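Local coordinates for phosphatase (Thermotoga maritima, PDB 1NF2), which probably acts as a magnesium-dependent phosphatase of the haloacid dehalogenase (HAD) family, at residues 19-22 against 23-26; 203-206 against 207-210; 212-215 against 216-220. All coordinates share one frame; numbering follows the deposited sequence.

Interaction 1 of 3, residues 19-22 against 23-26. With SO4 (sulfate ion), chain E.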
ATOM      1  N   GLU A  19       9.199  -2.390  12.692  1.00 36.87           N
ATOM      2  CA  GLU A  19       8.714  -3.375  13.649  1.00 36.76           C
ATOM      3  C   GLU A  19       7.516  -2.812  14.409  1.00 35.31           C
ATOM      4  O   GLU A  19       7.302  -1.598  14.449  1.00 34.61           O
ATOM      5  CB  GLU A  19       9.839  -3.767  14.612  1.00 47.65           C
ATOM      6  CG  GLU A  19      10.453  -2.596  15.353  1.00 51.83           C
ATOM      7  CD  GLU A  19      11.852  -2.890  15.882  1.00 54.07           C
ATOM      8  OE1 GLU A  19      12.415  -2.033  16.601  1.00 52.91           O
ATOM      9  OE2 GLU A  19      12.391  -3.973  15.569  1.00 56.54           O
ATOM     10  N   ILE A  20       6.719  -3.704  14.984  1.00 32.23           N
ATOM     11  CA  ILE A  20       5.541  -3.312  15.749  1.00 31.05           C
ATOM     12  C   ILE A  20       5.843  -3.515  17.232  1.00 30.19           C
ATOM     13  O   ILE A  20       6.219  -4.609  17.637  1.00 29.50           O
ATOM     14  CB  ILE A  20       4.324  -4.189  15.373  1.00 32.42           C
ATOM     15  CG1 ILE A  20       3.984  -3.990  13.893  1.00 31.76           C
ATOM     16  CG2 ILE A  20       3.137  -3.853  16.263  1.00 31.45           C
ATOM     17  CD1 ILE A  20       2.815  -4.808  13.418  1.00 32.70           C
ATOM     18  N   SER A  21       5.686  -2.467  18.036  1.00 30.32           N
ATOM     19  CA  SER A  21       5.948  -2.572  19.471  1.00 29.37           C
ATOM     20  C   SER A  21       5.023  -3.608  20.106  1.00 29.40           C
ATOM     21  O   SER A  21       3.931  -3.869  19.598  1.00 28.01           O
ATOM     22  CB  SER A  21       5.730  -1.219  20.161  1.00 27.77           C
ATOM     23  OG  SER A  21       4.351  -0.887  20.223  1.00 26.60           O
ATOM     24  N   GLU A  22       5.465  -4.200  21.214  1.00 27.43           N
ATOM     25  CA  GLU A  22       4.655  -5.191  21.919  1.00 26.20           C
ATOM     26  C   GLU A  22       3.364  -4.550  22.412  1.00 24.31           C
ATOM     27  O   GLU A  22       2.301  -5.175  22.401  1.00 22.83           O
ATOM     28  CB  GLU A  22       5.424  -5.764  23.120  1.00 34.91           C
ATOM     29  CG  GLU A  22       6.376  -6.886  22.783  1.00 34.25           C
ATOM     30  CD  GLU A  22       5.660  -8.132  22.306  1.00 38.03           C
ATOM     31  OE1 GLU A  22       4.668  -8.530  22.953  1.00 39.23           O
ATOM     32  OE2 GLU A  22       6.092  -8.723  21.294  1.00 39.89           O
ATOM     33  N   LYS A  23       3.451  -3.301  22.851  1.00 26.42           N
ATOM     34  CA  LYS A  23       2.258  -2.625  23.338  1.00 28.31           C
ATOM     35  C   LYS A  23       1.187  -2.593  22.234  1.00 28.88           C
ATOM     36  O   LYS A  23       0.036  -2.997  22.462  1.00 28.00           O
ATOM     37  CB  LYS A  23       2.598  -1.207  23.806  1.00 35.71           C
ATOM     38  CG  LYS A  23       1.410  -0.455  24.397  1.00 39.66           C
ATOM     39  CD  LYS A  23       1.742   0.998  24.726  1.00 43.10           C
ATOM     40  CE  LYS A  23       2.475   1.143  26.045  1.00 46.82           C
ATOM     41  NZ  LYS A  23       3.717   0.330  26.094  1.00 49.73           N
ATOM     42  N   ASP A  24       1.564  -2.137  21.038  1.00 27.32           N
ATOM     43  CA  ASP A  24       0.611  -2.069  19.925  1.00 27.42           C
ATOM     44  C   ASP A  24       0.134  -3.460  19.543  1.00 27.04           C
ATOM     45  O   ASP A  24      -1.046  -3.663  19.248  1.00 26.97           O
ATOM     46  CB  ASP A  24       1.227  -1.399  18.685  1.00 24.41           C
ATOM     47  CG  ASP A  24       1.452   0.095  18.867  1.00 25.30           C
ATOM     48  OD1 ASP A  24       0.825   0.711  19.761  1.00 21.31           O
ATOM     49  OD2 ASP A  24       2.260   0.657  18.095  1.00 26.58           O
ATOM     50  N   ARG A  25       1.051  -4.422  19.541  1.00 25.60           N
ATOM     51  CA  ARG A  25       0.680  -5.789  19.202  1.00 26.04           C
ATOM     52  C   ARG A  25      -0.389  -6.298  20.159  1.00 26.35           C
ATOM     53  O   ARG A  25      -1.433  -6.781  19.726  1.00 25.78           O
ATOM     54  CB  ARG A  25       1.891  -6.721  19.266  1.00 32.42           C
ATOM     55  CG  ARG A  25       1.575  -8.147  18.837  1.00 35.30           C
ATOM     56  CD  ARG A  25       2.721  -9.105  19.137  1.00 37.22           C
ATOM     57  NE  ARG A  25       2.924  -9.290  20.572  1.00 38.56           N
ATOM     58  CZ  ARG A  25       2.142 -10.028  21.360  1.00 39.39           C
ATOM     59  NH1 ARG A  25       1.092 -10.669  20.860  1.00 40.24           N
ATOM     60  NH2 ARG A  25       2.410 -10.118  22.654  1.00 35.86           N
ATOM     61  N   ARG A  26      -0.138  -6.190  21.463  1.00 25.75           N
ATOM     62  CA  ARG A  26      -1.116  -6.674  22.435  1.00 26.20           C
ATOM     63  C   ARG A  26      -2.486  -6.001  22.330  1.00 24.61           C
ATOM     64  O   ARG A  26      -3.514  -6.658  22.488  1.00 23.16           O
ATOM     65  CB  ARG A  26      -0.573  -6.551  23.861  1.00 30.47           C
ATOM     66  CG  ARG A  26       0.283  -7.738  24.271  1.00 34.55           C
ATOM     67  CD  ARG A  26       0.585  -7.711  25.759  1.00 39.16           C
ATOM     68  NE  ARG A  26       1.903  -7.159  26.052  1.00 44.00           N
ATOM     69  CZ  ARG A  26       3.015  -7.882  26.156  1.00 44.41           C
ATOM     70  NH1 ARG A  26       2.977  -9.199  25.993  1.00 44.09           N
ATOM     71  NH2 ARG A  26       4.166  -7.283  26.425  1.00 42.97           N
TER
HETATM   72  S   SO4 E 281       1.264 -12.190  25.746  0.77 37.45           S
HETATM   73  O1  SO4 E 281       0.440 -13.383  25.465  0.91 38.13           O
HETATM   74  O2  SO4 E 281       2.288 -12.053  24.696  1.00 38.51           O
HETATM   75  O3  SO4 E 281       0.406 -10.987  25.761  0.97 39.85           O
HETATM   76  O4  SO4 E 281       1.925 -12.336  27.057  0.88 37.27           O
HETATM   77  O   HOH W   1       4.578  -0.054  17.016  1.00 23.96           O

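Interaction 2 of 3, residues 203-206 against 207-210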
ATOM      1  N   ASN A 203     -20.390  -4.579   4.888  1.00 31.65           N
ATOM      2  CA  ASN A 203     -21.541  -3.877   5.435  1.00 33.52           C
ATOM      3  C   ASN A 203     -21.171  -3.025   6.662  1.00 34.32           C
ATOM      4  O   ASN A 203     -21.948  -2.923   7.612  1.00 32.67           O
ATOM      5  CB  ASN A 203     -22.645  -4.874   5.793  1.00 61.71           C
ATOM      6  CG  ASN A 203     -24.022  -4.243   5.795  1.00 64.07           C
ATOM      7  OD1 ASN A 203     -25.005  -4.879   6.165  1.00 68.42           O
ATOM      8  ND2 ASN A 203     -24.101  -2.984   5.373  1.00 65.90           N
ATOM      9  N   TRP A 204     -19.977  -2.428   6.634  1.00 42.00           N
ATOM     10  CA  TRP A 204     -19.521  -1.550   7.715  1.00 41.23           C
ATOM     11  C   TRP A 204     -20.287  -0.257   7.526  1.00 40.36           C
ATOM     12  O   TRP A 204     -20.765   0.032   6.433  1.00 43.87           O
ATOM     13  CB  TRP A 204     -18.050  -1.114   7.564  1.00 35.53           C
ATOM     14  CG  TRP A 204     -16.960  -2.125   7.532  1.00 33.43           C
ATOM     15  CD1 TRP A 204     -15.711  -1.963   6.971  1.00 35.66           C
ATOM     16  CD2 TRP A 204     -16.957  -3.401   8.138  1.00 31.66           C
ATOM     17  NE1 TRP A 204     -14.936  -3.067   7.200  1.00 32.62           N
ATOM     18  CE2 TRP A 204     -15.679  -3.970   7.919  1.00 32.68           C
ATOM     19  CE3 TRP A 204     -17.907  -4.131   8.853  1.00 30.77           C
ATOM     20  CZ2 TRP A 204     -15.334  -5.222   8.385  1.00 31.46           C
ATOM     21  CZ3 TRP A 204     -17.565  -5.372   9.313  1.00 32.69           C
ATOM     22  CH2 TRP A 204     -16.290  -5.909   9.078  1.00 34.32           C
ATOM     23  N   LYS A 205     -20.383   0.533   8.582  1.00 28.86           N
ATOM     24  CA  LYS A 205     -20.999   1.839   8.458  1.00 28.95           C
ATOM     25  C   LYS A 205     -19.854   2.762   8.873  1.00 27.03           C
ATOM     26  O   LYS A 205     -19.022   2.383   9.690  1.00 24.84           O
ATOM     27  CB  LYS A 205     -22.245   1.979   9.352  1.00 57.46           C
ATOM     28  CG  LYS A 205     -22.039   1.993  10.853  1.00 61.68           C
ATOM     29  CD  LYS A 205     -23.408   1.934  11.545  1.00 65.65           C
ATOM     30  CE  LYS A 205     -23.346   2.255  13.037  1.00 68.54           C
ATOM     31  NZ  LYS A 205     -23.157   3.712  13.302  1.00 70.08           N
ATOM     32  N   LYS A 206     -19.778   3.945   8.283  1.00 33.53           N
ATOM     33  CA  LYS A 206     -18.697   4.872   8.605  1.00 33.88           C
ATOM     34  C   LYS A 206     -18.515   5.196  10.091  1.00 33.06           C
ATOM     35  O   LYS A 206     -17.382   5.294  10.569  1.00 31.13           O
ATOM     36  CB  LYS A 206     -18.882   6.176   7.825  1.00 38.29           C
ATOM     37  CG  LYS A 206     -18.592   6.047   6.346  1.00 40.97           C
ATOM     38  CD  LYS A 206     -19.100   7.249   5.559  1.00 44.30           C
ATOM     39  CE  LYS A 206     -18.614   8.567   6.143  1.00 45.19           C
ATOM     40  NZ  LYS A 206     -17.136   8.687   6.114  1.00 47.51           N
ATOM     41  N   GLU A 207     -19.626   5.356  10.808  1.00 24.02           N
ATOM     42  CA  GLU A 207     -19.602   5.713  12.229  1.00 24.67           C
ATOM     43  C   GLU A 207     -18.855   4.780  13.171  1.00 21.83           C
ATOM     44  O   GLU A 207     -18.446   5.192  14.248  1.00 20.22           O
ATOM     45  CB  GLU A 207     -21.026   5.891  12.766  1.00 49.95           C
ATOM     46  CG  GLU A 207     -21.595   7.286  12.602  1.00 56.86           C
ATOM     47  CD  GLU A 207     -22.793   7.535  13.516  1.00 62.23           C
ATOM     48  OE1 GLU A 207     -23.781   6.771  13.426  1.00 63.92           O
ATOM     49  OE2 GLU A 207     -22.745   8.492  14.323  1.00 64.83           O
ATOM     50  N   GLU A 208     -18.689   3.528  12.774  1.00 24.57           N
ATOM     51  CA  GLU A 208     -18.005   2.553  13.612  1.00 22.62           C
ATOM     52  C   GLU A 208     -16.569   2.267  13.161  1.00 20.00           C
ATOM     53  O   GLU A 208     -15.942   1.321  13.638  1.00 18.36           O
ATOM     54  CB  GLU A 208     -18.806   1.252  13.619  1.00 37.06           C
ATOM     55  CG  GLU A 208     -19.287   0.849  12.243  1.00 42.03           C
ATOM     56  CD  GLU A 208     -19.897  -0.538  12.208  1.00 44.52           C
ATOM     57  OE1 GLU A 208     -20.577  -0.918  13.186  1.00 45.41           O
ATOM     58  OE2 GLU A 208     -19.702  -1.244  11.195  1.00 44.32           O
ATOM     59  N   ILE A 209     -16.045   3.098  12.266  1.00 18.63           N
ATOM     60  CA  ILE A 209     -14.697   2.904  11.735  1.00 18.15           C
ATOM     61  C   ILE A 209     -13.685   3.957  12.160  1.00 17.54           C
ATOM     62  O   ILE A 209     -13.970   5.149  12.114  1.00 17.15           O
ATOM     63  CB  ILE A 209     -14.710   2.896  10.192  1.00 28.34           C
ATOM     64  CG1 ILE A 209     -15.701   1.846   9.681  1.00 31.97           C
ATOM     65  CG2 ILE A 209     -13.317   2.598   9.661  1.00 29.56           C
ATOM     66  CD1 ILE A 209     -15.784   1.768   8.170  1.00 35.85           C
ATOM     67  N   VAL A 210     -12.502   3.501  12.566  1.00 14.26           N
ATOM     68  CA  VAL A 210     -11.414   4.397  12.946  1.00 14.70           C
ATOM     69  C   VAL A 210     -10.233   4.087  12.018  1.00 14.72           C
ATOM     70  O   VAL A 210      -9.978   2.923  11.721  1.00 13.17           O
ATOM     71  CB  VAL A 210     -10.924   4.148  14.395  1.00 26.87           C
ATOM     72  CG1 VAL A 210      -9.945   5.243  14.811  1.00 25.68           C
ATOM     73  CG2 VAL A 210     -12.087   4.101  15.332  1.00 28.16           C
TER

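Interaction 3 of 3, residues 212-215 against 216-220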
ATOM      1  N   PHE A 212      -6.006   5.006  11.274  1.00 16.53           N
ATOM      2  CA  PHE A 212      -4.760   5.607  11.742  1.00 15.82           C
ATOM      3  C   PHE A 212      -3.886   5.751  10.500  1.00 16.88           C
ATOM      4  O   PHE A 212      -3.726   4.792   9.745  1.00 12.42           O
ATOM      5  CB  PHE A 212      -4.039   4.688  12.747  1.00 18.78           C
ATOM      6  CG  PHE A 212      -4.716   4.579  14.092  1.00 19.35           C
ATOM      7  CD1 PHE A 212      -4.213   5.260  15.193  1.00 20.28           C
ATOM      8  CD2 PHE A 212      -5.828   3.774  14.260  1.00 19.06           C
ATOM      9  CE1 PHE A 212      -4.811   5.138  16.451  1.00 19.64           C
ATOM     10  CE2 PHE A 212      -6.438   3.646  15.513  1.00 22.78           C
ATOM     11  CZ  PHE A 212      -5.922   4.332  16.608  1.00 21.03           C
ATOM     12  N   GLY A 213      -3.331   6.940  10.296  1.00 27.29           N
ATOM     13  CA  GLY A 213      -2.482   7.159   9.144  1.00 30.71           C
ATOM     14  C   GLY A 213      -1.454   8.255   9.363  1.00 30.28           C
ATOM     15  O   GLY A 213      -1.413   8.890  10.420  1.00 36.09           O
ATOM     16  N   ASP A 214      -0.618   8.467   8.354  1.00 19.21           N
ATOM     17  CA  ASP A 214       0.420   9.480   8.405  1.00 19.20           C
ATOM     18  C   ASP A 214       0.651  10.071   7.012  1.00 21.02           C
ATOM     19  O   ASP A 214       1.306  11.109   6.871  1.00 18.64           O
ATOM     20  CB  ASP A 214       1.727   8.850   8.881  1.00 21.64           C
ATOM     21  CG  ASP A 214       2.390   8.007   7.795  1.00 23.55           C
ATOM     22  OD1 ASP A 214       3.638   7.916   7.792  1.00 23.20           O
ATOM     23  OD2 ASP A 214       1.668   7.434   6.943  1.00 23.09           O
ATOM     24  N   ASN A 215       0.085   9.393   6.011  1.00 27.59           N
ATOM     25  CA  ASN A 215       0.231   9.693   4.576  1.00 30.23           C
ATOM     26  C   ASN A 215      -0.774  10.485   3.763  1.00 29.35           C
ATOM     27  O   ASN A 215      -1.924  10.684   4.144  1.00 29.79           O
ATOM     28  CB  ASN A 215       0.395   8.375   3.800  1.00 28.30           C
ATOM     29  CG  ASN A 215       1.818   7.961   3.672  1.00 32.79           C
ATOM     30  OD1 ASN A 215       2.128   6.919   3.090  1.00 34.32           O
ATOM     31  ND2 ASN A 215       2.711   8.779   4.209  1.00 37.34           N
ATOM     32  N   GLU A 216      -0.299  10.868   2.581  1.00 19.44           N
ATOM     33  CA  GLU A 216      -1.099  11.558   1.582  1.00 20.93           C
ATOM     34  C   GLU A 216      -1.990  10.409   1.116  1.00 17.99           C
ATOM     35  O   GLU A 216      -3.186  10.576   0.919  1.00 18.19           O
ATOM     36  CB  GLU A 216      -0.209  12.021   0.427  1.00 61.45           C
ATOM     37  CG  GLU A 216      -0.337  13.488   0.073  1.00 69.06           C
ATOM     38  CD  GLU A 216      -1.762  13.886  -0.237  1.00 75.10           C
ATOM     39  OE1 GLU A 216      -2.420  13.173  -1.025  1.00 78.23           O
ATOM     40  OE2 GLU A 216      -2.222  14.916   0.304  1.00 77.37           O
ATOM     41  N   ASN A 217      -1.376   9.234   0.976  1.00 18.60           N
ATOM     42  CA  ASN A 217      -2.068   8.011   0.583  1.00 19.29           C
ATOM     43  C   ASN A 217      -3.200   7.634   1.552  1.00 20.21           C
ATOM     44  O   ASN A 217      -4.236   7.119   1.129  1.00 20.40           O
ATOM     45  CB  ASN A 217      -1.083   6.840   0.537  1.00 23.50           C
ATOM     46  CG  ASN A 217      -0.213   6.839  -0.716  1.00 27.51           C
ATOM     47  OD1 ASN A 217       0.769   6.094  -0.794  1.00 27.70           O
ATOM     48  ND2 ASN A 217      -0.575   7.656  -1.701  1.00 22.43           N
ATOM     49  N   ASP A 218      -2.985   7.875   2.846  1.00 23.88           N
ATOM     50  CA  ASP A 218      -3.963   7.537   3.888  1.00 24.23           C
ATOM     51  C   ASP A 218      -5.087   8.561   3.988  1.00 22.84           C
ATOM     52  O   ASP A 218      -6.187   8.253   4.436  1.00 21.84           O
ATOM     53  CB  ASP A 218      -3.263   7.423   5.250  1.00 21.78           C
ATOM     54  CG  ASP A 218      -2.222   6.325   5.283  1.00 21.96           C
ATOM     55  OD1 ASP A 218      -1.236   6.468   6.047  1.00 21.71           O
ATOM     56  OD2 ASP A 218      -2.387   5.320   4.556  1.00 21.49           O
ATOM     57  N   LEU A 219      -4.791   9.784   3.574  1.00 19.35           N
ATOM     58  CA  LEU A 219      -5.761  10.867   3.590  1.00 19.78           C
ATOM     59  C   LEU A 219      -7.059  10.420   2.890  1.00 19.89           C
ATOM     60  O   LEU A 219      -8.164  10.830   3.264  1.00 20.98           O
ATOM     61  CB  LEU A 219      -5.144  12.071   2.880  1.00 28.10           C
ATOM     62  CG  LEU A 219      -5.656  13.489   3.100  1.00 29.30           C
ATOM     63  CD1 LEU A 219      -5.680  13.823   4.582  1.00 30.20           C
ATOM     64  CD2 LEU A 219      -4.734  14.449   2.348  1.00 27.47           C
ATOM     65  N   PHE A 220      -6.918   9.573   1.876  1.00 21.41           N
ATOM     66  CA  PHE A 220      -8.069   9.066   1.138  1.00 22.05           C
ATOM     67  C   PHE A 220      -8.975   8.211   2.032  1.00 21.24           C
ATOM     68  O   PHE A 220     -10.190   8.200   1.847  1.00 22.15           O
ATOM     69  CB  PHE A 220      -7.603   8.234  -0.067  1.00 24.61           C
ATOM     70  CG  PHE A 220      -7.020   9.053  -1.197  1.00 27.50           C
ATOM     71  CD1 PHE A 220      -7.851   9.724  -2.090  1.00 28.89           C
ATOM     72  CD2 PHE A 220      -5.639   9.141  -1.373  1.00 26.99           C
ATOM     73  CE1 PHE A 220      -7.313  10.471  -3.152  1.00 29.25           C
ATOM     74  CE2 PHE A 220      -5.092   9.880  -2.422  1.00 28.32           C
ATOM     75  CZ  PHE A 220      -5.930  10.548  -3.317  1.00 29.20           C
TER

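Interaction 1 of 3, residues 19-22 against 23-26
Glu-22 and Arg-25 meet because their chains fold toward one another: the glutamate sets CG anti to its carbonyl carbon (chi1 -83°) and kinks at chi2, while the arginine leaves the helix with CG anti to the backbone N and bends at chi3. The two side chains then run alongside each other in one direction, the carboxylate and guanidinium planes 47° apart. Arg-25 grips side-on, NE and NH2 both donating to Glu-22 OE1; the NH2 to OE1 bond, at 2.8 Å, uses the syn lone pair, whereas NE meets OE1 from above the carboxylate plane. Glu-22 OE1 also lies over one face of the Arg-26 guanidinium, 3.5 Å from its NH1, an attraction of charges alone. Ser-21 is the N-cap of the helix: its OG accepts from Asp-24 N at 3.2 Å, and a water links Ser-21 N to Asp-24 OD2. Serine suits this place since its short hydroxyl reaches an amide lacking a helical carbonyl before it; Ser-21 OG is also hydrogen-bonded to Ser-252 OG, and Asp-24 OD1 to Ser-255 OG. On the buried side, Ile-20 CG2 packs 3.9 Å from Asp-24 CB. A sulfate ion, probably from the crystallisation liquor, accepts through O2 from Arg-25 NH2 at 2.8 Å and through O3 from Arg-26 NH1. The two arginines are thus likely to keep enough positive charge to attract a second anion, though Glu-22 probably offsets part of it.

Interaction 2 of 3, residues 203-206 against 207-210
Glu-208 reaches back across Lys-205 at about a right angle, its CG 3.3 Å from Lys-205 CG. Both residues place CG between the backbone N and the carbonyl carbon (chi1 44° for Glu-208), and beyond CG the glutamate runs extended, which carries its carboxylate to the backbone of the residue it crosses. There Lys-205 N donates to Glu-208 OE2 over 3.2 Å, approaching from above the carboxylate plane. Glutamate suits the position: it is long enough to span the turn and ends in an acceptor for a main-chain amide. The Glu-208 side chain crosses that of Trp-204 at about a right angle, carboxylate and ring planes 61° apart, with Glu-208 OE2 4.0 Å from Trp-204 CB. Ile-209 also lies crosswise to Trp-204, and its CD1 rests 3.7 Å from Trp-204 CB. Both apolar residues are buried: Trp-204 meets the ring of Tyr-36, and Ile-209 touches Val-4 and Val-6 of strand 4-8. Lys-205 slants over Glu-207 and turns its amine, by a bend at chi4, to a salt bridge of 3.1 Å between Lys-205 NZ and Glu-207 OE1. Beneath the side chains the turn is closed by Ile-209 N to Lys-206 O at 3.1 Å and by a weak bond from Glu-208 N to Lys-205 O. Were Glu-208 cut back to an alanine, the amide of Lys-205 would probably lose this acceptor, and the lysine's CG the methylene it packs on. The turn joining helix 191-202 to strand 209-213 is therefore closed by main-chain and carboxylate-to-amide hydrogen bonds, with a salt bridge at its exposed side, while tryptophan and isoleucine tie it to the hydrophobic layer between helix and sheet.

Interaction 3 of 3, residues 212-215 against 216-220
Asp-218 OD1 lies beside two consecutive backbone amides, Asp-214 N at 3.1 Å and Asn-215 N at 3.2 Å, and accepts a hydrogen bond from each, although the placing of this oxygen is less certain than the rest. Asp-218 sets CG anti to its carbonyl carbon (chi1 -62°), which turns the carboxylate from the helix back to the end of the strand. A short acidic side chain fits here, since it can collect both N-H groups of the loop. The same oxygen comes, with the same uncertainty, 3.2 Å from Asp-214 OD2, the carboxylate planes 34° apart. Asp-218 OD2 makes a salt bridge with Lys-191. Behind this first shell, Asn-215 O receives Leu-219 N at 3.1 Å and a weak bond from Asp-218 N, which together begin a loosely bonded first turn of the helix. A CB on Gly-213 would clash with Asp-218 CB, which explains the glycine. Further out, Glu-216 is held by Lys-237, and Leu-219 packs on Val-238 and Ala-241. Asp-214 binds the magnesium ion together with Asp-8 and Asp-10; Asp-218 has also been seen as a magnesium ligand of this protein, though it does not hold the ion in this model. A Gly-Asp-X-X-X-Asp sequence running from a strand tip into a helix is the acidic fourth motif of the HAD phosphatases.

Interactions 2 and 3 sit at opposite ends of strand 209-213, their centres about 17 Å apart: one leads the chain into the strand, the other leads it out toward the metal site. Interaction 1 shares no helix or strand with them and caps helix 22-31. Interactions 1 and 2 lie toward the surface, each pairing lysine or arginine with glutamate outside and apolar residues within. Interaction 3, nearer the middle of the chain, gathers carboxylates instead, probably offset in part by magnesium and a lysine. In all three a side-chain oxygen accepts from the backbone, one amide in interactions 1 and 2 and two in interaction 3, but only in interaction 3 does that hold a metal-binding loop.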